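Xylanase and alpha-amylase inhibitor protein (Scadoxus multiflorus, PDB 3MU7) inhibits xylanase and alpha-amylase, and is built on the TIM-barrel fold of glycosyl hydrolase family 18. Local coordinates at residues V30-L35 with L46-H51; H97-L102 with S110-N115; Q132-A137 with G166-S171; D175-Q180 with M206-D211. One frame throughout, in Å; residues are numbered along the deposited sequence.

Contact 1: residues V30-L35 with L46-H51; sequences VIIGFL and LDISGH. With PO4 (phosphate ion), chain B.
Asp-47 N makes the shortest bond between the two backbones, 2.8 Å to Phe-34 O, and meets that oxygen nearly along the C=O axis. Phe-34 N returns a bond of 3.0 Å to Asp-47 O, here from above the carbonyl plane. This reciprocal pair ties strand 29-37 of the TIM barrel to the chain leaving strand 45-46. Phe-34 follows a non-proline cis peptide bond, as is known in family 18 relatives; a side chain on Gly-33 would run into the phenyl ring.

Aliphatic branches flank the bonds. Ile-48 turns CG2 anti to its own carbonyl carbon, and this methyl lies 3.8 Å from Ile-32 CG2 while also touching Gly-33 O. Beyond the pair, Leu-35 CD1 reaches Leu-46 CD2 at 3.8 Å.

Asp-47 OD1 accepts Ser-49 N at 3.1 Å, an Asx turn that leads into a type I' turn from Ile-48 to His-51. The His-51 ring stacks on Trp-9 and gives NE2 to Glu-15. A leucine in place of His-51 would probably leave Glu-15 OE2 without this donor and weaken the hold on the phosphate, probably from the crystallisation liquor, which Ser-52 N also binds. His-51 ND1 points at phosphate O1 over 2.7 Å with an almost straight N-H...O angle of 170°, O1 lying in the ring plane.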
loop_
_atom_site.group_PDB
_atom_site.type_symbol
_atom_site.label_atom_id
_atom_site.label_comp_id
_atom_site.label_asym_id
_atom_site.label_seq_id
_atom_site.Cartn_x
_atom_site.Cartn_y
_atom_site.Cartn_z
ATOM N N VAL A 30 -2.335 -5.733 -5.299
ATOM C CA VAL A 30 -2.484 -4.478 -6.031
ATOM C C VAL A 30 -3.231 -3.519 -5.118
ATOM O O VAL A 30 -4.284 -3.857 -4.573
ATOM C CB VAL A 30 -3.193 -4.656 -7.390
ATOM C CG1 VAL A 30 -3.389 -3.311 -8.057
ATOM C CG2 VAL A 30 -2.368 -5.538 -8.299
ATOM N N ILE A 31 -2.642 -2.343 -4.925
ATOM C CA ILE A 31 -3.147 -1.381 -3.972
ATOM C C ILE A 31 -3.683 -0.184 -4.744
ATOM O O ILE A 31 -2.923 0.581 -5.350
ATOM C CB ILE A 31 -2.043 -0.912 -2.997
ATOM C CG1 ILE A 31 -1.266 -2.102 -2.410
ATOM C CG2 ILE A 31 -2.656 -0.032 -1.918
ATOM C CD1 ILE A 31 0.084 -1.707 -1.809
ATOM N N ILE A 32 -5.004 -0.036 -4.740
ATOM C CA ILE A 32 -5.641 1.084 -5.424
ATOM C C ILE A 32 -5.481 2.353 -4.589
ATOM O O ILE A 32 -5.941 2.396 -3.439
ATOM C CB ILE A 32 -7.143 0.814 -5.664
ATOM C CG1 ILE A 32 -7.361 -0.441 -6.516
ATOM C CG2 ILE A 32 -7.798 2.039 -6.313
ATOM C CD1 ILE A 32 -8.782 -0.957 -6.465
ATOM N N GLY A 33 -4.825 3.369 -5.146
ATOM C CA GLY A 33 -4.673 4.642 -4.442
ATOM C C GLY A 33 -5.359 5.757 -5.208
ATOM O O GLY A 33 -5.246 5.798 -6.430
ATOM N N PHE A 34 -6.072 6.675 -4.545
ATOM C CA PHE A 34 -6.195 6.808 -3.086
ATOM C C PHE A 34 -7.550 7.378 -2.714
ATOM O O PHE A 34 -8.140 8.167 -3.471
ATOM C CB PHE A 34 -5.147 7.792 -2.538
ATOM C CG PHE A 34 -3.745 7.305 -2.681
ATOM C CD1 PHE A 34 -3.196 6.452 -1.730
ATOM C CD2 PHE A 34 -2.989 7.656 -3.793
ATOM C CE1 PHE A 34 -1.906 5.964 -1.881
ATOM C CE2 PHE A 34 -1.705 7.167 -3.959
ATOM C CZ PHE A 34 -1.161 6.317 -3.004
ATOM N N LEU A 35 -8.040 7.009 -1.534
ATOM C CA LEU A 35 -9.072 7.804 -0.876
ATOM C C LEU A 35 -8.305 8.923 -0.180
ATOM O O LEU A 35 -7.817 8.757 0.947
ATOM C CB LEU A 35 -9.871 6.968 0.122
ATOM C CG LEU A 35 -11.128 7.669 0.651
ATOM C CD1 LEU A 35 -12.282 7.518 -0.330
ATOM C CD2 LEU A 35 -11.531 7.142 2.020
ATOM N N LEU A 46 -12.424 9.812 -3.564
ATOM C CA LEU A 46 -11.328 9.134 -4.230
ATOM C C LEU A 46 -10.629 10.077 -5.192
ATOM O O LEU A 46 -11.270 10.887 -5.868
ATOM C CB LEU A 46 -11.879 7.967 -5.038
ATOM C CG LEU A 46 -12.440 6.780 -4.261
ATOM C CD1 LEU A 46 -13.308 5.939 -5.176
ATOM C CD2 LEU A 46 -11.327 5.935 -3.636
ATOM N N ASP A 47 -9.310 9.968 -5.257
ATOM C CA ASP A 47 -8.559 10.482 -6.391
ATOM C C ASP A 47 -7.816 9.285 -6.955
ATOM O O ASP A 47 -6.743 8.919 -6.462
ATOM C CB ASP A 47 -7.599 11.603 -5.993
ATOM C CG ASP A 47 -6.865 12.194 -7.180
ATOM O OD1 ASP A 47 -6.904 11.611 -8.282
ATOM O OD2 ASP A 47 -6.223 13.253 -6.996
ATOM N N ILE A 48 -8.416 8.663 -7.962
ATOM C CA ILE A 48 -7.808 7.543 -8.664
ATOM C C ILE A 48 -7.496 7.957 -10.101
ATOM O O ILE A 48 -7.736 7.215 -11.052
ATOM C CB ILE A 48 -8.675 6.253 -8.587
ATOM C CG1 ILE A 48 -10.121 6.500 -9.048
ATOM C CG2 ILE A 48 -8.650 5.694 -7.162
ATOM C CD1 ILE A 48 -10.932 5.216 -9.242
ATOM N N SER A 49 -6.974 9.173 -10.241
ATOM C CA SER A 49 -6.450 9.694 -11.508
ATOM C C SER A 49 -7.444 9.576 -12.662
ATOM O O SER A 49 -7.076 9.218 -13.783
ATOM C CB SER A 49 -5.117 9.024 -11.859
ATOM O OG SER A 49 -4.205 9.135 -10.783
ATOM N N GLY A 50 -8.706 9.868 -12.376
ATOM C CA GLY A 50 -9.733 9.910 -13.408
ATOM C C GLY A 50 -10.305 8.575 -13.833
ATOM O O GLY A 50 -11.208 8.549 -14.660
ATOM N N HIS A 51 -9.807 7.467 -13.283
ATOM C CA HIS A 51 -10.377 6.153 -13.600
ATOM C C HIS A 51 -11.809 6.078 -13.085
ATOM O O HIS A 51 -12.120 6.638 -12.042
ATOM C CB HIS A 51 -9.564 5.038 -12.940
ATOM C CG HIS A 51 -8.156 4.926 -13.432
ATOM N ND1 HIS A 51 -7.837 4.692 -14.753
ATOM C CD2 HIS A 51 -6.979 4.976 -12.766
ATOM C CE1 HIS A 51 -6.523 4.616 -14.878
ATOM N NE2 HIS A 51 -5.980 4.783 -13.685
HETATM P P PO4 B . -10.672 3.756 -16.667
HETATM O O1 PO4 B . -9.523 4.712 -16.829
HETATM O O2 PO4 B . -10.748 2.856 -17.877
HETATM O O3 PO4 B . -10.394 2.899 -15.454
HETATM O O4 PO4 B . -11.955 4.529 -16.502
#

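Contact 2: residues H97-L102 with S110-N115; sequences HKNFLL and SRPFGN
Phe-100 turns its ring edge onto the face of Phe-113 in a T-shaped pair, with the planes at 72° and the centroids 5.1 Å apart. The touching atom is Phe-100 CE1, which sits over the Phe-113 face toward the rim, 3.6 Å from CD2. Pro-112 meets the tip of the same ring at about a right angle, its CB 3.8 Å from Phe-100 CZ.

Arg-111 lies on the polar side of the contact. Its chain bends at chi2 and chi3 (-64° and -57°), bringing CD and then NE round toward the carbonyls of Asn-99 and Leu-102. One guanidinium face has Asn-99 O over its centre. In the guanidinium plane, NH1 and NH2 grip Leu-102 O end-on, at 3.0 Å for NH1, while NE bonds to Gly-114 O at 3.0 Å. Bonds in its plane to two carbonyl oxygens, with NH1 also in a salt bridge to Glu-109, fix the rotation of the group.

Asn-99 OD1 accepts Arg-111 N at 2.8 Å, the donor tilted from the amide plane, and Asn-99 ND2 donates to Tyr-95 O and to a water. A second water donates to Asn-99 O and Gly-114 O and accepts from Phe-113 N, filling in beside the type I turn from Arg-111 to Gly-114.

The contact folds the loop before strand 120-125 back on the last turns of helix 86-101, while Phe-113 packs against Leu-46 of strand 45-46 and against Leu-56 and Ile-60 of helix 56-65.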
loop_
_atom_site.group_PDB
_atom_site.type_symbol
_atom_site.label_atom_id
_atom_site.label_comp_id
_atom_site.label_asym_id
_atom_site.label_seq_id
_atom_site.Cartn_x
_atom_site.Cartn_y
_atom_site.Cartn_z
ATOM N N HIS A 97 -15.852 0.132 5.858
ATOM C CA HIS A 97 -16.423 -1.187 6.097
ATOM C C HIS A 97 -17.660 -1.457 5.268
ATOM O O HIS A 97 -17.729 -2.479 4.605
ATOM C CB HIS A 97 -16.729 -1.336 7.587
ATOM C CG HIS A 97 -16.997 -2.742 8.002
ATOM N ND1 HIS A 97 -18.037 -3.050 8.827
ATOM C CD2 HIS A 97 -16.331 -3.889 7.777
ATOM C CE1 HIS A 97 -18.023 -4.339 9.061
ATOM N NE2 HIS A 97 -17.031 -4.882 8.406
ATOM N N LYS A 98 -18.589 -0.530 5.317
ATOM C CA LYS A 98 -19.857 -0.708 4.616
ATOM C C LYS A 98 -19.696 -0.692 3.103
ATOM O O LYS A 98 -20.368 -1.440 2.395
ATOM C CB LYS A 98 -20.856 0.375 5.026
ATOM C CG LYS A 98 -21.404 0.216 6.434
ATOM C CD LYS A 98 -22.515 1.221 6.691
ATOM C CE LYS A 98 -23.207 0.968 8.020
ATOM N NZ LYS A 98 -24.381 1.867 8.214
ATOM N N ASN A 99 -18.807 0.158 2.600
ATOM C CA ASN A 99 -18.724 0.379 1.159
ATOM C C ASN A 99 -17.722 -0.476 0.404
ATOM O O ASN A 99 -17.893 -0.691 -0.799
ATOM C CB ASN A 99 -18.486 1.849 0.862
ATOM C CG ASN A 99 -19.725 2.669 1.063
ATOM O OD1 ASN A 99 -20.669 2.571 0.280
ATOM N ND2 ASN A 99 -19.748 3.476 2.119
ATOM N N PHE A 100 -16.692 -0.959 1.096
ATOM C CA PHE A 100 -15.587 -1.658 0.445
ATOM C C PHE A 100 -15.297 -3.032 1.025
ATOM O O PHE A 100 -14.759 -3.877 0.323
ATOM C CB PHE A 100 -14.299 -0.819 0.496
ATOM C CG PHE A 100 -14.399 0.509 -0.204
ATOM C CD1 PHE A 100 -14.230 0.609 -1.584
ATOM C CD2 PHE A 100 -14.643 1.670 0.524
ATOM C CE1 PHE A 100 -14.320 1.850 -2.227
ATOM C CE2 PHE A 100 -14.730 2.905 -0.106
ATOM C CZ PHE A 100 -14.567 2.995 -1.483
ATOM N N LEU A 101 -15.617 -3.261 2.295
ATOM C CA LEU A 101 -15.161 -4.483 2.963
ATOM C C LEU A 101 -16.255 -5.507 3.214
ATOM O O LEU A 101 -15.981 -6.622 3.660
ATOM C CB LEU A 101 -14.424 -4.130 4.257
ATOM C CG LEU A 101 -13.204 -3.215 4.082
ATOM C CD1 LEU A 101 -12.696 -2.736 5.429
ATOM C CD2 LEU A 101 -12.083 -3.907 3.302
ATOM N N LEU A 102 -17.487 -5.112 2.918
ATOM C CA LEU A 102 -18.651 -5.977 3.041
ATOM C C LEU A 102 -19.396 -5.993 1.717
ATOM O O LEU A 102 -19.297 -5.039 0.949
ATOM C CB LEU A 102 -19.590 -5.445 4.124
ATOM C CG LEU A 102 -19.140 -5.510 5.581
ATOM C CD1 LEU A 102 -20.144 -4.755 6.434
ATOM C CD2 LEU A 102 -19.007 -6.949 6.057
ATOM N N SER A 110 -22.961 4.244 -0.950
ATOM C CA SER A 110 -22.451 4.822 -2.198
ATOM C C SER A 110 -21.754 3.768 -3.112
ATOM O O SER A 110 -21.758 3.926 -4.334
ATOM C CB SER A 110 -21.536 6.017 -1.919
ATOM O OG SER A 110 -20.402 5.620 -1.172
ATOM N N ARG A 111 -21.191 2.689 -2.502
ATOM C CA ARG A 111 -20.504 1.649 -3.272
ATOM C C ARG A 111 -19.634 2.222 -4.432
ATOM O O ARG A 111 -19.899 1.970 -5.604
ATOM C CB ARG A 111 -21.482 0.622 -3.861
ATOM C CG ARG A 111 -22.529 0.074 -2.899
ATOM C CD ARG A 111 -21.913 -0.727 -1.751
ATOM N NE ARG A 111 -21.075 -1.854 -2.193
ATOM C CZ ARG A 111 -20.636 -2.801 -1.365
ATOM N NH1 ARG A 111 -20.937 -2.757 -0.078
ATOM N NH2 ARG A 111 -19.886 -3.794 -1.850
ATOM N N PRO A 112 -18.604 2.963 -4.073
ATOM C CA PRO A 112 -17.757 3.517 -5.141
ATOM C C PRO A 112 -17.290 2.527 -6.166
ATOM O O PRO A 112 -17.240 2.851 -7.351
ATOM C CB PRO A 112 -16.739 4.337 -4.363
ATOM C CG PRO A 112 -17.591 4.905 -3.268
ATOM C CD PRO A 112 -18.756 4.003 -3.040
ATOM N N PHE A 113 -16.920 1.322 -5.727
ATOM C CA PHE A 113 -16.463 0.273 -6.647
ATOM C C PHE A 113 -17.551 -0.778 -6.858
ATOM O O PHE A 113 -17.263 -1.955 -7.111
ATOM C CB PHE A 113 -15.191 -0.389 -6.109
ATOM C CG PHE A 113 -14.010 0.506 -5.924
ATOM C CD1 PHE A 113 -13.929 1.747 -6.571
ATOM C CD2 PHE A 113 -12.975 0.118 -5.078
ATOM C CE1 PHE A 113 -12.809 2.571 -6.372
ATOM C CE2 PHE A 113 -11.869 0.941 -4.868
ATOM C CZ PHE A 113 -11.780 2.171 -5.522
ATOM N N GLY A 114 -18.810 -0.355 -6.746
ATOM C CA GLY A 114 -19.912 -1.283 -6.949
ATOM C C GLY A 114 -19.942 -2.405 -5.930
ATOM O O GLY A 114 -19.622 -2.217 -4.770
ATOM N N ASN A 115 -20.333 -3.589 -6.386
ATOM C CA ASN A 115 -20.491 -4.743 -5.505
ATOM C C ASN A 115 -19.216 -5.539 -5.229
ATOM O O ASN A 115 -19.259 -6.586 -4.594
ATOM C CB ASN A 115 -21.610 -5.654 -6.019
ATOM C CG ASN A 115 -22.964 -4.974 -5.990
ATOM O OD1 ASN A 115 -23.150 -3.965 -5.306
ATOM N ND2 ASN A 115 -23.917 -5.522 -6.729
HETATM O O HOH W 1 -17.606 -0.449 -3.511
HETATM O O HOH W 2 -22.001 5.406 1.830
#

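Contact 3: residues Q132-A137 with G166-S171; sequences QYQLLA and GTVINS
Val-168 and Gln-134 slide past each other in opposite directions, the Gln-134 amide lying against the CA and branches of Val-168. Gln-134 OE1 comes within 3.2 Å of Val-168 CA and 3.5 Å of Val-168 CG1. The other branch of the amide, NE2, rests 3.3 Å from Ser-171 CB. Gln-134 reaches over because its CG is anti to the backbone N (chi1 178°) and the chain then bends at chi2 (70°), which brings CD back toward the neighbouring helix. Val-168 CG1 packs 3.8 Å from Ala-137 CB, while CG2 lies against the backbone where Tyr-133 joins Gln-134, 3.5 Å from Gln-134 N, with Tyr-133 CB a little farther off.

Helix 133-144 follows strand 120-125 of the TIM barrel and helix 166-170 follows the adjacent strand 151-154, so this is helix-on-helix packing in the outer layer. The axes of segments 133-137 and 166-170 pass 9.4 Å apart at a crossing angle of -33°. An alanine at Gln-134 would probably open a gap beside Val-168 CA and leave Ser-171 CB without its amide neighbour.

Further out, Ser-171 folds back on Val-168: both its OG, 2.8 Å from Val-168 O, and its backbone N bond to that oxygen. On the other helix, Ala-137 leans on Phe-123 and Tyr-133 on Ile-125, both of strand 120-125, and the Tyr-133 side chain also touches Phe-38 and Tyr-81.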
loop_
_atom_site.group_PDB
_atom_site.type_symbol
_atom_site.label_atom_id
_atom_site.label_comp_id
_atom_site.label_asym_id
_atom_site.label_seq_id
_atom_site.Cartn_x
_atom_site.Cartn_y
_atom_site.Cartn_z
ATOM N N GLN A 132 -5.883 10.491 15.059
ATOM C CA GLN A 132 -6.774 9.430 15.541
ATOM C C GLN A 132 -6.670 8.153 14.703
ATOM O O GLN A 132 -7.594 7.335 14.675
ATOM C CB GLN A 132 -8.224 9.916 15.645
ATOM C CG GLN A 132 -8.428 11.029 16.676
ATOM C CD GLN A 132 -8.330 10.555 18.126
ATOM O OE1 GLN A 132 -8.331 9.361 18.413
ATOM N NE2 GLN A 132 -8.272 11.508 19.053
ATOM N N TYR A 133 -5.537 7.978 14.032
ATOM C CA TYR A 133 -5.335 6.781 13.212
ATOM C C TYR A 133 -5.287 5.481 14.019
ATOM O O TYR A 133 -5.687 4.434 13.509
ATOM C CB TYR A 133 -4.119 6.927 12.289
ATOM C CG TYR A 133 -4.370 7.935 11.195
ATOM C CD1 TYR A 133 -3.782 9.193 11.231
ATOM C CD2 TYR A 133 -5.219 7.630 10.133
ATOM C CE1 TYR A 133 -4.039 10.130 10.227
ATOM C CE2 TYR A 133 -5.487 8.554 9.137
ATOM C CZ TYR A 133 -4.885 9.788 9.185
ATOM O OH TYR A 133 -5.152 10.690 8.184
ATOM N N GLN A 134 -4.835 5.546 15.272
ATOM C CA GLN A 134 -4.902 4.377 16.142
ATOM C C GLN A 134 -6.353 3.940 16.360
ATOM O O GLN A 134 -6.664 2.758 16.253
ATOM C CB GLN A 134 -4.179 4.616 17.472
ATOM C CG GLN A 134 -4.260 3.443 18.453
ATOM C CD GLN A 134 -3.461 2.221 18.027
ATOM O OE1 GLN A 134 -2.737 2.237 17.034
ATOM N NE2 GLN A 134 -3.592 1.150 18.786
ATOM N N LEU A 135 -7.238 4.888 16.655
ATOM C CA LEU A 135 -8.658 4.571 16.802
ATOM C C LEU A 135 -9.261 4.018 15.505
ATOM O O LEU A 135 -10.029 3.065 15.541
ATOM C CB LEU A 135 -9.450 5.785 17.297
ATOM C CG LEU A 135 -10.957 5.590 17.517
ATOM C CD1 LEU A 135 -11.269 4.480 18.516
ATOM C CD2 LEU A 135 -11.598 6.893 17.955
ATOM N N LEU A 136 -8.907 4.612 14.366
ATOM C CA LEU A 136 -9.366 4.098 13.084
ATOM C C LEU A 136 -8.952 2.636 12.912
ATOM O O LEU A 136 -9.777 1.788 12.561
ATOM C CB LEU A 136 -8.809 4.933 11.935
ATOM C CG LEU A 136 -9.103 4.406 10.527
ATOM C CD1 LEU A 136 -10.596 4.435 10.221
ATOM C CD2 LEU A 136 -8.342 5.208 9.498
ATOM N N ALA A 137 -7.675 2.347 13.162
ATOM C CA ALA A 137 -7.187 0.976 13.086
ATOM C C ALA A 137 -7.906 0.072 14.086
ATOM O O ALA A 137 -8.246 -1.056 13.755
ATOM C CB ALA A 137 -5.683 0.922 13.292
ATOM N N GLY A 166 3.959 5.448 13.246
ATOM C CA GLY A 166 4.782 4.672 14.176
ATOM C C GLY A 166 4.017 4.098 15.356
ATOM O O GLY A 166 4.160 2.924 15.690
ATOM N N THR A 167 3.194 4.923 15.991
ATOM C CA THR A 167 2.415 4.457 17.136
ATOM C C THR A 167 1.392 3.394 16.733
ATOM O O THR A 167 1.190 2.418 17.452
ATOM C CB THR A 167 1.707 5.611 17.863
ATOM O OG1 THR A 167 0.841 6.299 16.956
ATOM C CG2 THR A 167 2.721 6.574 18.434
ATOM N N VAL A 168 0.781 3.551 15.578
ATOM C CA VAL A 168 -0.208 2.569 15.138
ATOM C C VAL A 168 0.491 1.242 14.733
ATOM O O VAL A 168 0.034 0.204 15.040
ATOM C CB VAL A 168 -1.023 3.126 13.957
ATOM C CG1 VAL A 168 -2.088 2.107 13.639
ATOM C CG2 VAL A 168 -1.592 4.496 14.306
ATOM N N ILE A 169 1.662 1.357 14.106
ATOM C CA ILE A 169 2.446 0.157 13.802
ATOM C C ILE A 169 2.813 -0.583 15.095
ATOM O O ILE A 169 2.745 -1.808 15.150
ATOM C CB ILE A 169 3.700 0.483 12.944
ATOM C CG1 ILE A 169 3.271 0.955 11.550
ATOM C CG2 ILE A 169 4.636 -0.726 12.845
ATOM C CD1 ILE A 169 4.385 1.611 10.736
ATOM N N ASN A 170 3.148 0.172 16.143
ATOM C CA ASN A 170 3.512 -0.403 17.444
ATOM C C ASN A 170 2.398 -1.216 18.108
ATOM O O ASN A 170 2.669 -2.016 19.007
ATOM C CB ASN A 170 3.927 0.703 18.423
ATOM C CG ASN A 170 5.311 1.254 18.166
ATOM O OD1 ASN A 170 5.664 2.299 18.714
ATOM N ND2 ASN A 170 6.108 0.567 17.368
ATOM N N SER A 171 1.149 -1.001 17.699
ATOM C CA SER A 171 0.026 -1.762 18.243
ATOM C C SER A 171 -0.055 -3.183 17.686
ATOM O O SER A 171 -0.870 -3.976 18.152
ATOM C CB SER A 171 -1.296 -1.040 17.995
ATOM O OG SER A 171 -1.711 -1.188 16.647
#

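Contact 4: residues D175-Q180 with M206-D211; sequences DAIWVQ and MKARTD
Thr-210 and Ile-177 meet through their aliphatic branches, Thr-210 CG2 lying 3.9 Å from Ile-177 CG1. The two side chains cross obliquely, and Ile-177 CD1 continues past the threonine to Ala-208 CB at 3.8 Å. Ile-177 CG1 stands between its own backbone N and carbonyl carbon (chi1 74°), turned toward the segment after helix 195-207. The contact lies within the beta-alpha-beta unit of strand 176-180, helix 195-207 and strand 213-218, where the chain leaves the helix and passes back alongside residues 175-177.

Thr-210 OG1 sits on the polar side, anti to its backbone N (chi1 -177°). It is 3.4 Å from Asp-175 O, but its hydrogen-bond partner is Phe-174 O.

Asp-175 adds a polar, partly exposed side. Its OD2 is held by a salt bridge to Arg-144 and a bond from Leu-152 N, and a water donates to its OD1 at 2.7 Å and weakly to Asp-211 OD2. The two carboxylates, OD1 of Asp-175 and OD2 of Asp-211, stay 5.8 Å apart. Arg-144 and the bridging water would probably ease the repulsion between these like charges, while the buried part rests on aliphatic packing of Ile-177 against Thr-210 and Ala-208.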
loop_
_atom_site.group_PDB
_atom_site.type_symbol
_atom_site.label_atom_id
_atom_site.label_comp_id
_atom_site.label_asym_id
_atom_site.label_seq_id
_atom_site.Cartn_x
_atom_site.Cartn_y
_atom_site.Cartn_z
ATOM N N ASP A 175 -1.161 -6.400 9.215
ATOM C CA ASP A 175 -0.771 -7.689 8.666
ATOM C C ASP A 175 0.534 -7.607 7.896
ATOM O O ASP A 175 1.305 -8.568 7.863
ATOM C CB ASP A 175 -1.874 -8.202 7.751
ATOM C CG ASP A 175 -3.160 -8.427 8.496
ATOM O OD1 ASP A 175 -3.222 -9.393 9.285
ATOM O OD2 ASP A 175 -4.095 -7.626 8.334
ATOM N N ALA A 176 0.768 -6.458 7.262
ATOM C CA ALA A 176 1.980 -6.225 6.498
ATOM C C ALA A 176 2.241 -4.743 6.444
ATOM O O ALA A 176 1.322 -3.927 6.527
ATOM C CB ALA A 176 1.854 -6.779 5.087
ATOM N N ILE A 177 3.509 -4.397 6.321
ATOM C CA ILE A 177 3.878 -3.026 6.029
ATOM C C ILE A 177 4.843 -3.025 4.859
ATOM O O ILE A 177 5.621 -3.964 4.687
ATOM C CB ILE A 177 4.473 -2.300 7.249
ATOM C CG1 ILE A 177 5.891 -2.774 7.547
ATOM C CG2 ILE A 177 3.530 -2.392 8.458
ATOM C CD1 ILE A 177 6.558 -1.994 8.636
ATOM N N TRP A 178 4.754 -2.000 4.024
ATOM C CA TRP A 178 5.749 -1.761 2.974
ATOM C C TRP A 178 6.384 -0.427 3.285
ATOM O O TRP A 178 5.722 0.621 3.278
ATOM C CB TRP A 178 5.161 -1.777 1.553
ATOM C CG TRP A 178 3.671 -1.819 1.511
ATOM C CD1 TRP A 178 2.816 -0.762 1.647
ATOM C CD2 TRP A 178 2.853 -2.984 1.340
ATOM N NE1 TRP A 178 1.512 -1.204 1.578
ATOM C CE2 TRP A 178 1.508 -2.560 1.388
ATOM C CE3 TRP A 178 3.126 -4.346 1.151
ATOM C CZ2 TRP A 178 0.437 -3.451 1.248
ATOM C CZ3 TRP A 178 2.060 -5.231 1.025
ATOM C CH2 TRP A 178 0.734 -4.779 1.071
ATOM N N VAL A 179 7.671 -0.475 3.595
ATOM C CA VAL A 179 8.413 0.720 3.955
ATOM C C VAL A 179 8.877 1.420 2.682
ATOM O O VAL A 179 9.437 0.777 1.786
ATOM C CB VAL A 179 9.624 0.353 4.842
ATOM C CG1 VAL A 179 10.398 1.589 5.236
ATOM C CG2 VAL A 179 9.173 -0.415 6.088
ATOM N N GLN A 180 8.662 2.731 2.608
ATOM C CA GLN A 180 9.077 3.501 1.444
ATOM C C GLN A 180 10.561 3.818 1.514
ATOM O O GLN A 180 10.963 4.807 2.135
ATOM C CB GLN A 180 8.282 4.795 1.343
ATOM C CG GLN A 180 6.784 4.623 1.252
ATOM C CD GLN A 180 6.098 5.964 1.214
ATOM O OE1 GLN A 180 6.350 6.773 0.317
ATOM N NE2 GLN A 180 5.239 6.224 2.186
ATOM N N MET A 206 13.746 -5.778 12.451
ATOM C CA MET A 206 13.857 -6.145 13.862
ATOM C C MET A 206 12.704 -5.609 14.708
ATOM O O MET A 206 12.175 -6.319 15.566
ATOM C CB MET A 206 15.178 -5.654 14.449
ATOM C CG MET A 206 15.492 -6.233 15.820
ATOM S SD MET A 206 16.903 -5.434 16.594
ATOM C CE MET A 206 16.096 -4.401 17.804
ATOM N N LYS A 207 12.320 -4.359 14.479
ATOM C CA LYS A 207 11.449 -3.656 15.418
ATOM C C LYS A 207 9.984 -3.523 15.023
ATOM O O LYS A 207 9.133 -3.345 15.891
ATOM C CB LYS A 207 12.014 -2.270 15.725
ATOM C CG LYS A 207 13.417 -2.287 16.298
ATOM C CD LYS A 207 13.839 -0.897 16.745
ATOM C CE LYS A 207 15.196 -0.916 17.434
ATOM N NZ LYS A 207 15.128 -1.541 18.780
ATOM N N ALA A 208 9.674 -3.576 13.730
ATOM C CA ALA A 208 8.292 -3.349 13.305
ATOM C C ALA A 208 7.413 -4.501 13.758
ATOM O O ALA A 208 7.704 -5.663 13.475
ATOM C CB ALA A 208 8.220 -3.178 11.810
ATOM N N ARG A 209 6.333 -4.176 14.462
ATOM C CA ARG A 209 5.463 -5.203 15.026
ATOM C C ARG A 209 4.432 -5.644 13.998
ATOM O O ARG A 209 3.243 -5.315 14.068
ATOM C CB ARG A 209 4.826 -4.718 16.326
ATOM C CG ARG A 209 5.854 -4.399 17.405
ATOM C CD ARG A 209 5.183 -4.157 18.738
ATOM N NE ARG A 209 4.751 -5.411 19.345
ATOM C CZ ARG A 209 3.663 -5.565 20.099
ATOM N NH1 ARG A 209 2.844 -4.546 20.357
ATOM N NH2 ARG A 209 3.391 -6.762 20.596
ATOM N N THR A 210 4.916 -6.384 13.015
ATOM C CA THR A 210 4.093 -6.915 11.940
ATOM C C THR A 210 4.704 -8.238 11.492
ATOM O O THR A 210 5.919 -8.441 11.623
ATOM C CB THR A 210 4.003 -5.917 10.751
ATOM O OG1 THR A 210 3.129 -6.443 9.749
ATOM C CG2 THR A 210 5.360 -5.673 10.111
ATOM N N ASP A 211 3.873 -9.122 10.950
ATOM C CA ASP A 211 4.357 -10.408 10.462
ATOM C C ASP A 211 5.189 -10.285 9.187
ATOM O O ASP A 211 6.034 -11.137 8.922
ATOM C CB ASP A 211 3.196 -11.375 10.218
ATOM C CG ASP A 211 2.527 -11.846 11.502
ATOM O OD1 ASP A 211 3.145 -11.779 12.584
ATOM O OD2 ASP A 211 1.362 -12.294 11.408
HETATM O O HOH W 3 -1.326 -11.234 9.742
#

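How the contacts relate
From the N terminus, contact 1 comes first, closing the short loop that carries the chain from strand 29-37 through strand 45-46. Contact 2 closes the loop between helix 86-101 and strand 120-125, contact 3 the longer excursion through strand 151-154, and contact 4 the helical crossover from strand 176-180. All four run in series, none crossing or enclosing another. Contacts 1 and 2 pack together where Ile-32 CD1 meets Phe-113 CE2 at 4.0 Å. Contacts 3 and 4 join through a probable hydrogen bond from Arg-209 NH1 to Asn-170 O. Contacts 1 and 4 lie on opposite sides of the chain's centre, yet Ile-31 CD1 touches Trp-178 CZ2 across the barrel interior.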